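Local structure of laccase (Botrytis aclada, 3SQR) at residues A[323-328]-A[344-349]; A[228-233]-A[251-256]; A[388-393]-A[447-452]. The protein oxidises phenolic substrates such as hydroquinones with its copper centres, passing the electrons to dioxygen to give water, and probably serves in lignin breakdown and detoxification. One frame throughout, in Å; residues are numbered along the deposited sequence.

Contact 1: A[323-328]-A[344-349]; sequences NYWIRG and TGILRY. With SO4 (sulfate ion), chain M.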
loop_
_atom_site.group_PDB
_atom_site.type_symbol
_atom_site.label_atom_id
_atom_site.label_comp_id
_atom_site.label_asym_id
_atom_site.label_seq_id
_atom_site.Cartn_x
_atom_site.Cartn_y
_atom_site.Cartn_z
ATOM N N ASN A 323 14.321 -23.710 14.890
ATOM C CA ASN A 323 13.599 -22.448 14.985
ATOM C C ASN A 323 14.510 -21.320 14.560
ATOM O O ASN A 323 15.693 -21.250 14.923
ATOM C CB ASN A 323 13.151 -22.263 16.426
ATOM C CG ASN A 323 12.393 -23.430 16.915
ATOM O OD1 ASN A 323 11.523 -23.925 16.215
ATOM N ND2 ASN A 323 12.773 -23.961 18.085
ATOM N N TYR A 324 13.986 -20.386 13.773
ATOM C CA TYR A 324 14.782 -19.282 13.299
ATOM C C TYR A 324 13.964 -18.022 13.524
ATOM O O TYR A 324 12.693 -18.053 13.424
ATOM C CB TYR A 324 15.100 -19.429 11.805
ATOM C CG TYR A 324 15.983 -20.584 11.504
ATOM C CD1 TYR A 324 15.465 -21.810 11.295
ATOM C CD2 TYR A 324 17.375 -20.425 11.475
ATOM C CE1 TYR A 324 16.331 -22.916 11.032
ATOM C CE2 TYR A 324 18.244 -21.514 11.224
ATOM C CZ TYR A 324 17.700 -22.737 10.994
ATOM O OH TYR A 324 18.510 -23.822 10.738
ATOM N N TRP A 325 14.667 -16.961 13.885
ATOM C CA TRP A 325 13.995 -15.682 14.004
ATOM C C TRP A 325 13.587 -15.163 12.631
ATOM O O TRP A 325 14.372 -15.197 11.654
ATOM C CB TRP A 325 14.879 -14.640 14.633
ATOM C CG TRP A 325 14.963 -14.774 16.069
ATOM C CD1 TRP A 325 16.071 -15.084 16.780
ATOM C CD2 TRP A 325 13.880 -14.625 17.005
ATOM N NE1 TRP A 325 15.761 -15.110 18.131
ATOM C CE2 TRP A 325 14.415 -14.861 18.294
ATOM C CE3 TRP A 325 12.516 -14.313 16.874
ATOM C CZ2 TRP A 325 13.615 -14.817 19.475
ATOM C CZ3 TRP A 325 11.716 -14.265 18.019
ATOM C CH2 TRP A 325 12.279 -14.514 19.321
ATOM N N ILE A 326 12.372 -14.623 12.586
ATOM C CA ILE A 326 11.894 -13.852 11.402
ATOM C C ILE A 326 11.986 -12.424 11.850
ATOM O O ILE A 326 11.416 -12.036 12.867
ATOM C CB ILE A 326 10.478 -14.225 10.901
ATOM C CG1 ILE A 326 10.353 -15.739 10.526
ATOM C CG2 ILE A 326 10.063 -13.276 9.697
ATOM C CD1 ILE A 326 8.874 -16.198 10.370
ATOM N N ARG A 327 12.778 -11.636 11.128
ATOM C CA ARG A 327 13.121 -10.306 11.565
ATOM C C ARG A 327 12.427 -9.268 10.713
ATOM O O ARG A 327 12.645 -9.231 9.512
ATOM C CB ARG A 327 14.643 -10.112 11.482
ATOM C CG ARG A 327 15.325 -11.037 12.500
ATOM C CD ARG A 327 16.722 -10.725 12.715
ATOM N NE ARG A 327 17.343 -11.830 13.439
ATOM C CZ ARG A 327 17.555 -11.878 14.760
ATOM N NH1 ARG A 327 17.179 -10.893 15.576
ATOM N NH2 ARG A 327 18.144 -12.958 15.276
ATOM N N GLY A 328 11.579 -8.461 11.311
ATOM C CA GLY A 328 11.092 -7.300 10.564
ATOM C C GLY A 328 12.184 -6.268 10.354
ATOM O O GLY A 328 12.123 -5.476 9.440
ATOM N N THR A 344 9.523 -9.169 15.272
ATOM C CA THR A 344 10.041 -10.446 14.925
ATOM C C THR A 344 8.907 -11.470 15.002
ATOM O O THR A 344 7.857 -11.234 15.632
ATOM C CB THR A 344 11.138 -10.951 15.923
ATOM O OG1 THR A 344 10.601 -11.066 17.240
ATOM C CG2 THR A 344 12.347 -9.981 15.916
ATOM N N GLY A 345 9.180 -12.591 14.386
ATOM C CA GLY A 345 8.358 -13.787 14.458
ATOM C C GLY A 345 9.279 -14.999 14.471
ATOM O O GLY A 345 10.487 -14.851 14.549
ATOM N N ILE A 346 8.675 -16.159 14.413
ATOM C CA ILE A 346 9.375 -17.426 14.515
ATOM C C ILE A 346 9.034 -18.337 13.381
ATOM O O ILE A 346 7.838 -18.613 13.078
ATOM C CB ILE A 346 8.998 -18.169 15.856
ATOM C CG1 ILE A 346 9.367 -17.338 17.058
ATOM C CG2 ILE A 346 9.686 -19.499 15.891
ATOM C CD1 ILE A 346 8.863 -17.932 18.408
ATOM N N LEU A 347 10.096 -18.816 12.714
ATOM C CA LEU A 347 10.051 -19.846 11.751
ATOM C C LEU A 347 10.440 -21.167 12.447
ATOM O O LEU A 347 11.449 -21.184 13.108
ATOM C CB LEU A 347 11.083 -19.578 10.687
ATOM C CG LEU A 347 11.137 -20.652 9.598
ATOM C CD1 LEU A 347 9.906 -20.588 8.725
ATOM C CD2 LEU A 347 12.385 -20.451 8.769
ATOM N N ARG A 348 9.612 -22.182 12.301
ATOM C CA ARG A 348 9.867 -23.541 12.877
ATOM C C ARG A 348 9.889 -24.557 11.776
ATOM O O ARG A 348 9.027 -24.565 10.882
ATOM C CB ARG A 348 8.779 -23.898 13.850
ATOM C CG ARG A 348 8.606 -22.894 14.966
ATOM C CD ARG A 348 7.742 -23.526 16.026
ATOM N NE ARG A 348 7.391 -22.643 17.094
ATOM C CZ ARG A 348 8.235 -22.213 18.021
ATOM N NH1 ARG A 348 9.515 -22.571 18.017
ATOM N NH2 ARG A 348 7.788 -21.413 18.958
ATOM N N TYR A 349 10.854 -25.478 11.843
ATOM C CA TYR A 349 10.829 -26.650 10.967
ATOM C C TYR A 349 10.131 -27.781 11.661
ATOM O O TYR A 349 9.785 -28.790 11.041
ATOM C CB TYR A 349 12.250 -27.050 10.587
ATOM C CG TYR A 349 12.887 -26.304 9.426
ATOM C CD1 TYR A 349 13.273 -24.973 9.556
ATOM C CD2 TYR A 349 13.069 -26.911 8.194
ATOM C CE1 TYR A 349 13.849 -24.298 8.517
ATOM C CE2 TYR A 349 13.686 -26.234 7.137
ATOM C CZ TYR A 349 14.047 -24.926 7.311
ATOM O OH TYR A 349 14.652 -24.219 6.340
HETATM S S SO4 M . 3.854 -21.668 18.021
HETATM O O1 SO4 M . 3.217 -22.264 19.185
HETATM O O2 SO4 M . 2.917 -20.693 17.451
HETATM O O3 SO4 M . 5.071 -20.970 18.398
HETATM O O4 SO4 M . 4.156 -22.732 17.048
HETATM O O HOH W 1 11.641 -26.131 14.637
#
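The guanidinium of Arg348 sits between an amide and an anion: NH1 gives a weak hydrogen bond to Asn323 OD1 at 3.0 Å, while NE and NH2 hold a sulfate, probably from the crystallisation liquor, NH2 reaching its O3 at 2.8 Å. Both partners lie at the guanidinium edge, the Asn323 amide turned 86° to its plane, and Ile346 CG2 covers one face over the centre. NH1 also bonds to Ala355 O, and Asn323 ND2 to Ser353. With chi1 at -54°, CG of Asn323 lies beside its own backbone N; from there OD1 meets NH1.

Tyr324 with Leu347 and Ile326 with Gly345 are antiparallel hydrogen-bonded pairs; Ile326 N donates to Gly345 O at 2.7 Å. That same Gly345 O meets the edge of the indole, 3.1 Å from Trp325 CE3. On the face of Tyr324 and Leu347, Ile326 CG1 packs on Leu347 CB at 3.9 Å. Beyond the strand end, Tyr349 meets Tyr324 rim to rim, CE1 against CE1.

Within this sheet of the second cupredoxin domain, strand 276-280 flanks 323-327, and strand 254-256 runs parallel to 344-348 on its other side.

Contact 2: A[228-233]-A[251-256]; sequences TLMNGT and KKFELT. With NAG (2-acetamido-2-deoxy-beta-D-glucopyranose), chain C; SO4 (sulfate ion), chain M.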
loop_
_atom_site.group_PDB
_atom_site.type_symbol
_atom_site.label_atom_id
_atom_site.label_comp_id
_atom_site.label_asym_id
_atom_site.label_seq_id
_atom_site.Cartn_x
_atom_site.Cartn_y
_atom_site.Cartn_z
ATOM N N THR A 228 4.603 -3.557 17.504
ATOM C CA THR A 228 4.512 -3.925 16.071
ATOM C C THR A 228 3.732 -5.232 15.996
ATOM O O THR A 228 3.639 -5.944 16.988
ATOM C CB THR A 228 5.875 -4.098 15.427
ATOM O OG1 THR A 228 6.512 -5.276 15.955
ATOM C CG2 THR A 228 6.789 -2.842 15.683
ATOM N N LEU A 229 3.216 -5.563 14.809
ATOM C CA LEU A 229 2.577 -6.874 14.558
ATOM C C LEU A 229 3.161 -7.456 13.333
ATOM O O LEU A 229 3.484 -6.742 12.368
ATOM C CB LEU A 229 1.095 -6.755 14.346
ATOM C CG LEU A 229 0.266 -6.167 15.497
ATOM C CD1 LEU A 229 -1.138 -5.971 15.047
ATOM C CD2 LEU A 229 0.291 -7.045 16.687
ATOM N N MET A 230 3.332 -8.777 13.392
ATOM C CA MET A 230 3.702 -9.533 12.242
ATOM C C MET A 230 2.568 -10.472 11.946
ATOM O O MET A 230 2.227 -11.352 12.725
ATOM C CB MET A 230 5.003 -10.327 12.473
ATOM C CG MET A 230 5.474 -11.030 11.274
ATOM S SD MET A 230 7.141 -11.759 11.443
ATOM C CE MET A 230 8.177 -10.307 11.614
ATOM N N ASN A 231 2.000 -10.297 10.765
ATOM C CA ASN A 231 0.775 -10.937 10.377
ATOM C C ASN A 231 -0.257 -10.907 11.462
ATOM O O ASN A 231 -0.920 -11.896 11.705
ATOM C CB ASN A 231 1.011 -12.342 9.874
ATOM C CG ASN A 231 0.102 -12.660 8.719
ATOM O OD1 ASN A 231 -0.118 -11.836 7.832
ATOM N ND2 ASN A 231 -0.438 -13.830 8.737
ATOM N N GLY A 232 -0.399 -9.746 12.090
ATOM C CA GLY A 232 -1.463 -9.516 13.021
ATOM C C GLY A 232 -1.181 -9.922 14.456
ATOM O O GLY A 232 -2.051 -9.801 15.263
ATOM N N THR A 233 0.024 -10.402 14.744
ATOM C CA THR A 233 0.351 -10.820 16.124
ATOM C C THR A 233 1.729 -10.433 16.592
ATOM O O THR A 233 2.628 -10.204 15.785
ATOM C CB THR A 233 0.092 -12.334 16.254
ATOM O OG1 THR A 233 0.105 -12.661 17.631
ATOM C CG2 THR A 233 1.143 -13.096 15.492
ATOM N N LYS A 251 1.429 -13.691 21.247
ATOM C CA LYS A 251 2.277 -14.698 20.702
ATOM C C LYS A 251 2.941 -14.215 19.439
ATOM O O LYS A 251 2.335 -13.516 18.645
ATOM C CB LYS A 251 1.496 -15.998 20.383
ATOM C CG LYS A 251 1.389 -16.980 21.542
ATOM C CD LYS A 251 0.862 -18.393 21.094
ATOM C CE LYS A 251 1.928 -19.266 20.345
ATOM N NZ LYS A 251 1.486 -20.695 20.356
ATOM N N LYS A 252 4.182 -14.650 19.255
ATOM C CA LYS A 252 4.907 -14.427 18.040
ATOM C C LYS A 252 4.183 -15.074 16.901
ATOM O O LYS A 252 3.640 -16.213 17.006
ATOM C CB LYS A 252 6.296 -15.020 18.070
ATOM C CG LYS A 252 7.279 -14.264 18.985
ATOM C CD LYS A 252 7.399 -12.779 18.635
ATOM C CE LYS A 252 8.536 -12.063 19.365
ATOM N NZ LYS A 252 8.574 -10.548 19.064
ATOM N N PHE A 253 4.161 -14.335 15.794
ATOM C CA PHE A 253 3.832 -14.896 14.510
ATOM C C PHE A 253 4.669 -16.158 14.308
ATOM O O PHE A 253 5.835 -16.182 14.640
ATOM C CB PHE A 253 4.226 -13.954 13.396
ATOM C CG PHE A 253 4.189 -14.571 12.024
ATOM C CD1 PHE A 253 2.967 -14.941 11.462
ATOM C CD2 PHE A 253 5.356 -14.832 11.303
ATOM C CE1 PHE A 253 2.887 -15.491 10.202
ATOM C CE2 PHE A 253 5.298 -15.417 10.017
ATOM C CZ PHE A 253 4.040 -15.764 9.468
ATOM N N GLU A 254 4.053 -17.181 13.781
ATOM C CA GLU A 254 4.788 -18.421 13.520
ATOM C C GLU A 254 4.496 -18.906 12.151
ATOM O O GLU A 254 3.326 -18.832 11.698
ATOM C CB GLU A 254 4.373 -19.485 14.534
ATOM C CG GLU A 254 5.224 -20.751 14.518
ATOM C CD GLU A 254 4.824 -21.794 13.492
ATOM O OE1 GLU A 254 3.688 -21.721 12.971
ATOM O OE2 GLU A 254 5.662 -22.694 13.209
ATOM N N LEU A 255 5.513 -19.467 11.524
ATOM C CA LEU A 255 5.483 -19.967 10.177
ATOM C C LEU A 255 6.246 -21.314 10.219
ATOM O O LEU A 255 7.341 -21.332 10.743
ATOM C CB LEU A 255 6.243 -19.005 9.250
ATOM C CG LEU A 255 6.345 -19.439 7.793
ATOM C CD1 LEU A 255 4.998 -19.884 7.132
ATOM C CD2 LEU A 255 7.120 -18.418 6.951
ATOM N N THR A 256 5.605 -22.357 9.753
ATOM C CA THR A 256 6.203 -23.710 9.719
ATOM C C THR A 256 6.682 -24.100 8.374
ATOM O O THR A 256 5.934 -24.009 7.386
ATOM C CB THR A 256 5.190 -24.703 10.209
ATOM O OG1 THR A 256 4.909 -24.356 11.546
ATOM C CG2 THR A 256 5.774 -26.147 10.140
HETATM C C1 NAG C . -1.348 -14.257 7.712
HETATM C C2 NAG C . -1.102 -15.702 7.290
HETATM C C3 NAG C . -2.055 -16.011 6.152
HETATM C C4 NAG C . -3.507 -15.789 6.550
HETATM C C5 NAG C . -3.678 -14.419 7.283
HETATM C C6 NAG C . -4.839 -14.465 8.245
HETATM C C7 NAG C . 1.003 -16.859 6.993
HETATM C C8 NAG C . 2.326 -16.975 6.255
HETATM N N2 NAG C . 0.188 -15.858 6.691
HETATM O O3 NAG C . -1.876 -17.316 5.655
HETATM O O4 NAG C . -4.340 -15.807 5.376
HETATM O O5 NAG C . -2.645 -14.144 8.195
HETATM O O6 NAG C . -5.216 -13.134 8.603
HETATM O O7 NAG C . 0.653 -17.660 7.865
HETATM S S SO4 M . 3.854 -21.668 18.021
HETATM O O1 SO4 M . 3.217 -22.264 19.185
HETATM O O2 SO4 M . 2.917 -20.693 17.451
HETATM O O3 SO4 M . 5.071 -20.970 18.398
HETATM O O4 SO4 M . 4.156 -22.732 17.048
HETATM O O HOH W 2 5.074 -11.646 15.899
HETATM O O HOH W 3 -1.130 -12.796 20.123
#
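A type I' beta turn from Met230 to Thr233, carrying an N-linked glycan on Asn231, closes over the chain leading into strand 254-256 in the second cupredoxin domain. Phe253 fills the contact. Its CG is anti to the backbone N (chi1 168°), and the ring lies against Met230 and Asn231 of the turn. Met230 makes a Met-aromatic contact: SD lies 3.6 Å from Phe253 CD2, oblique to the ring, with the two side chains crossing at about a right angle. At the other ortho carbon, Asn231 CB comes within 3.6 Å of Phe253 CD1, again obliquely. Asn231 ND2 is bonded covalently to C1 of the first N-acetylglucosamine, whose acetamido methyl C8 returns to the ring edge, 3.8 Å from Phe253 CZ. The sugar thus adds to the wall round the phenylalanine, while Asn231 OD1 accepts from Phe201 N.

Thr233 makes the polar half. Its CG2 packs against the backbone, 3.3 Å from Phe253 N, and one water links Thr233 O to Phe253 N. A second water donates to Thr233 OG1 and accepts from Lys251 N. Pro81 O is a further hydrogen-bond partner of this hydroxyl. OG1, anti to its own backbone N (chi1 -167°), donates in the carbonyl plane to Lys251 O at 2.6 Å.

Contact 3: A[388-393]-A[447-452]; sequences SLVDEQ and EWVVYV. With NAG (2-acetamido-2-deoxy-beta-D-glucopyranose), chain I.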
loop_
_atom_site.group_PDB
_atom_site.type_symbol
_atom_site.label_atom_id
_atom_site.label_comp_id
_atom_site.label_asym_id
_atom_site.label_seq_id
_atom_site.Cartn_x
_atom_site.Cartn_y
_atom_site.Cartn_z
ATOM N N SER A 388 6.502 14.218 -21.414
ATOM C CA SER A 388 6.542 15.557 -20.857
ATOM C C SER A 388 6.949 15.417 -19.381
ATOM O O SER A 388 6.614 14.413 -18.755
ATOM C CB SER A 388 5.203 16.257 -20.946
ATOM O OG SER A 388 4.312 15.780 -19.957
ATOM N N LEU A 389 7.728 16.372 -18.893
ATOM C CA LEU A 389 8.231 16.323 -17.532
ATOM C C LEU A 389 7.449 17.260 -16.630
ATOM O O LEU A 389 7.236 18.431 -16.922
ATOM C CB LEU A 389 9.711 16.666 -17.517
ATOM C CG LEU A 389 10.335 16.310 -16.149
ATOM C CD1 LEU A 389 11.718 15.716 -16.290
ATOM C CD2 LEU A 389 10.254 17.497 -15.234
ATOM N N VAL A 390 6.988 16.759 -15.502
ATOM C CA VAL A 390 6.316 17.597 -14.549
ATOM C C VAL A 390 7.157 17.541 -13.295
ATOM O O VAL A 390 7.535 16.473 -12.871
ATOM C CB VAL A 390 4.902 17.098 -14.247
ATOM C CG1 VAL A 390 4.339 17.751 -13.009
ATOM C CG2 VAL A 390 3.969 17.336 -15.474
ATOM N N ASP A 391 7.429 18.699 -12.709
ATOM C CA ASP A 391 8.299 18.761 -11.546
ATOM C C ASP A 391 7.503 19.340 -10.407
ATOM O O ASP A 391 6.803 20.357 -10.539
ATOM C CB ASP A 391 9.574 19.618 -11.798
ATOM C CG ASP A 391 10.387 19.850 -10.487
ATOM O OD1 ASP A 391 11.099 18.934 -10.101
ATOM O OD2 ASP A 391 10.253 20.914 -9.843
ATOM N N GLU A 392 7.589 18.684 -9.256
ATOM C CA GLU A 392 6.963 19.174 -8.069
ATOM C C GLU A 392 7.905 18.982 -6.878
ATOM O O GLU A 392 8.761 18.111 -6.874
ATOM C CB GLU A 392 5.612 18.510 -7.857
ATOM C CG GLU A 392 4.575 19.037 -8.912
ATOM C CD GLU A 392 3.199 18.912 -8.473
ATOM O OE1 GLU A 392 2.833 17.822 -7.958
ATOM O OE2 GLU A 392 2.455 19.892 -8.686
ATOM N N GLN A 393 7.708 19.847 -5.909
ATOM C CA GLN A 393 8.625 19.997 -4.795
ATOM C C GLN A 393 7.917 19.939 -3.487
ATOM O O GLN A 393 6.981 20.696 -3.208
ATOM C CB GLN A 393 9.399 21.315 -4.923
ATOM C CG GLN A 393 10.094 21.437 -6.267
ATOM C CD GLN A 393 10.783 22.773 -6.426
ATOM O OE1 GLN A 393 10.398 23.757 -5.817
ATOM N NE2 GLN A 393 11.793 22.800 -7.219
ATOM N N GLU A 447 3.189 10.706 -25.116
ATOM C CA GLU A 447 2.131 9.900 -24.506
ATOM C C GLU A 447 2.518 9.524 -23.081
ATOM O O GLU A 447 1.733 8.899 -22.409
ATOM C CB GLU A 447 1.938 8.597 -25.282
ATOM C CG GLU A 447 1.721 8.761 -26.808
ATOM C CD GLU A 447 1.378 7.449 -27.488
ATOM O OE1 GLU A 447 2.080 6.436 -27.206
ATOM O OE2 GLU A 447 0.398 7.444 -28.294
ATOM N N TRP A 448 3.760 9.817 -22.707
ATOM C CA TRP A 448 4.266 9.536 -21.358
ATOM C C TRP A 448 4.444 10.798 -20.573
ATOM O O TRP A 448 4.635 11.910 -21.137
ATOM C CB TRP A 448 5.587 8.802 -21.422
ATOM C CG TRP A 448 5.480 7.483 -21.955
ATOM C CD1 TRP A 448 5.335 7.137 -23.263
ATOM C CD2 TRP A 448 5.546 6.253 -21.211
ATOM N NE1 TRP A 448 5.291 5.775 -23.384
ATOM C CE2 TRP A 448 5.372 5.205 -22.136
ATOM C CE3 TRP A 448 5.677 5.943 -19.869
ATOM C CZ2 TRP A 448 5.395 3.870 -21.764
ATOM C CZ3 TRP A 448 5.689 4.620 -19.493
ATOM C CH2 TRP A 448 5.547 3.595 -20.436
ATOM N N VAL A 449 4.345 10.644 -19.250
ATOM C CA VAL A 449 4.727 11.678 -18.325
ATOM C C VAL A 449 5.841 11.165 -17.427
ATOM O O VAL A 449 5.789 10.008 -17.033
ATOM C CB VAL A 449 3.548 12.196 -17.479
ATOM C CG1 VAL A 449 2.831 11.077 -16.737
ATOM C CG2 VAL A 449 4.062 13.230 -16.488
ATOM N N VAL A 450 6.873 11.986 -17.219
ATOM C CA VAL A 450 7.845 11.774 -16.130
ATOM C C VAL A 450 7.501 12.803 -15.064
ATOM O O VAL A 450 7.412 14.027 -15.298
ATOM C CB VAL A 450 9.286 11.884 -16.531
ATOM C CG1 VAL A 450 10.207 11.920 -15.253
ATOM C CG2 VAL A 450 9.680 10.756 -17.423
ATOM N N TYR A 451 7.194 12.285 -13.883
ATOM C CA TYR A 451 6.824 13.104 -12.772
ATOM C C TYR A 451 7.990 13.037 -11.815
ATOM O O TYR A 451 8.421 11.944 -11.386
ATOM C CB TYR A 451 5.556 12.573 -12.089
ATOM C CG TYR A 451 5.164 13.331 -10.874
ATOM C CD1 TYR A 451 4.614 14.598 -10.956
ATOM C CD2 TYR A 451 5.305 12.769 -9.601
ATOM C CE1 TYR A 451 4.225 15.274 -9.838
ATOM C CE2 TYR A 451 4.932 13.465 -8.482
ATOM C CZ TYR A 451 4.386 14.710 -8.599
ATOM O OH TYR A 451 4.014 15.392 -7.458
ATOM N N VAL A 452 8.559 14.201 -11.534
ATOM C CA VAL A 452 9.709 14.292 -10.636
ATOM C C VAL A 452 9.203 14.947 -9.365
ATOM O O VAL A 452 8.699 16.031 -9.384
ATOM C CB VAL A 452 10.899 15.156 -11.219
ATOM C CG1 VAL A 452 12.025 15.255 -10.163
ATOM C CG2 VAL A 452 11.517 14.514 -12.458
HETATM C C1 NAG I . 6.629 23.494 -9.078
HETATM C C2 NAG I . 6.308 23.540 -10.566
HETATM C C3 NAG I . 7.607 23.456 -11.352
HETATM C C4 NAG I . 8.577 24.530 -10.901
HETATM C C5 NAG I . 8.847 24.320 -9.411
HETATM C C6 NAG I . 9.865 25.337 -8.867
HETATM C C7 NAG I . 4.131 22.665 -11.361
HETATM C C8 NAG I . 3.319 21.484 -11.836
HETATM N N2 NAG I . 5.397 22.464 -11.031
HETATM O O3 NAG I . 7.261 23.633 -12.698
HETATM O O4 NAG I . 9.789 24.368 -11.605
HETATM O O5 NAG I . 7.593 24.504 -8.771
HETATM O O6 NAG I . 9.315 26.619 -9.085
HETATM O O7 NAG I . 3.588 23.762 -11.294
#
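Glu392 and Tyr451 meet obliquely, the carboxylate turned 65° from the phenol ring. Tyr451 OH donates at 2.7 Å to Glu392 OE1, which accepts on its anti lone pair, away from the other oxygen, and lies in the plane of the ring at its edge. Glu392, extended beyond CG, brings its acid across to the hydroxyl. This bond fixes the direction of the buried phenol's O-H. The same ring edge takes Val390, whose CG1 is 3.8 Å from Tyr451 CD1, the two side chains crossing obliquely.

On the face of Leu389 and Asp391, Leu389 CD1 bridges two valines of the partner strand, nearest to Val452 CG2 at 4.0 Å. Asp391 OD1 lies 3.8 Å from Val452 CG1, and the backbone O of Asp391 accepts from N2 of an N-acetylglucosamine at 2.6 Å.

Between the two faces the strands run parallel, 23° apart. Val390 straddles Tyr451: its N donates to Val450 O at 2.8 Å, and its O accepts from Val452 N at an N-H...O angle of 174°.

In this third cupredoxin domain, strand 509-515 lies beyond 448-455 and strand 402-406 beyond 387-398. Met538 of strand 537-542, in the other sheet, touches both Glu392 and Tyr451, and Phe540 meets the Tyr451 ring edge-to-face.

How the contacts relate
Contacts 1 and 2 belong to one corner of the second cupredoxin domain, their centres 9 Å apart. Strand 344-348 joins them: Ile346 N lies 2.8 Å from Phe253 O and Arg348 N lies 2.9 Å from Leu255 O, both probable hydrogen bonds. One sulfate is held jointly by Arg348 of contact 1 and Lys251 of contact 2. Contact 3 belongs to the third domain, on the opposite side of the chain's centre, 42 Å from contact 1 and 41 Å from contact 2 between centres. It is also the one near the coppers: the Tyr451 side chain is about 12 Å from a copper ion and about 9 Å from the side chain of His525, a copper ligand.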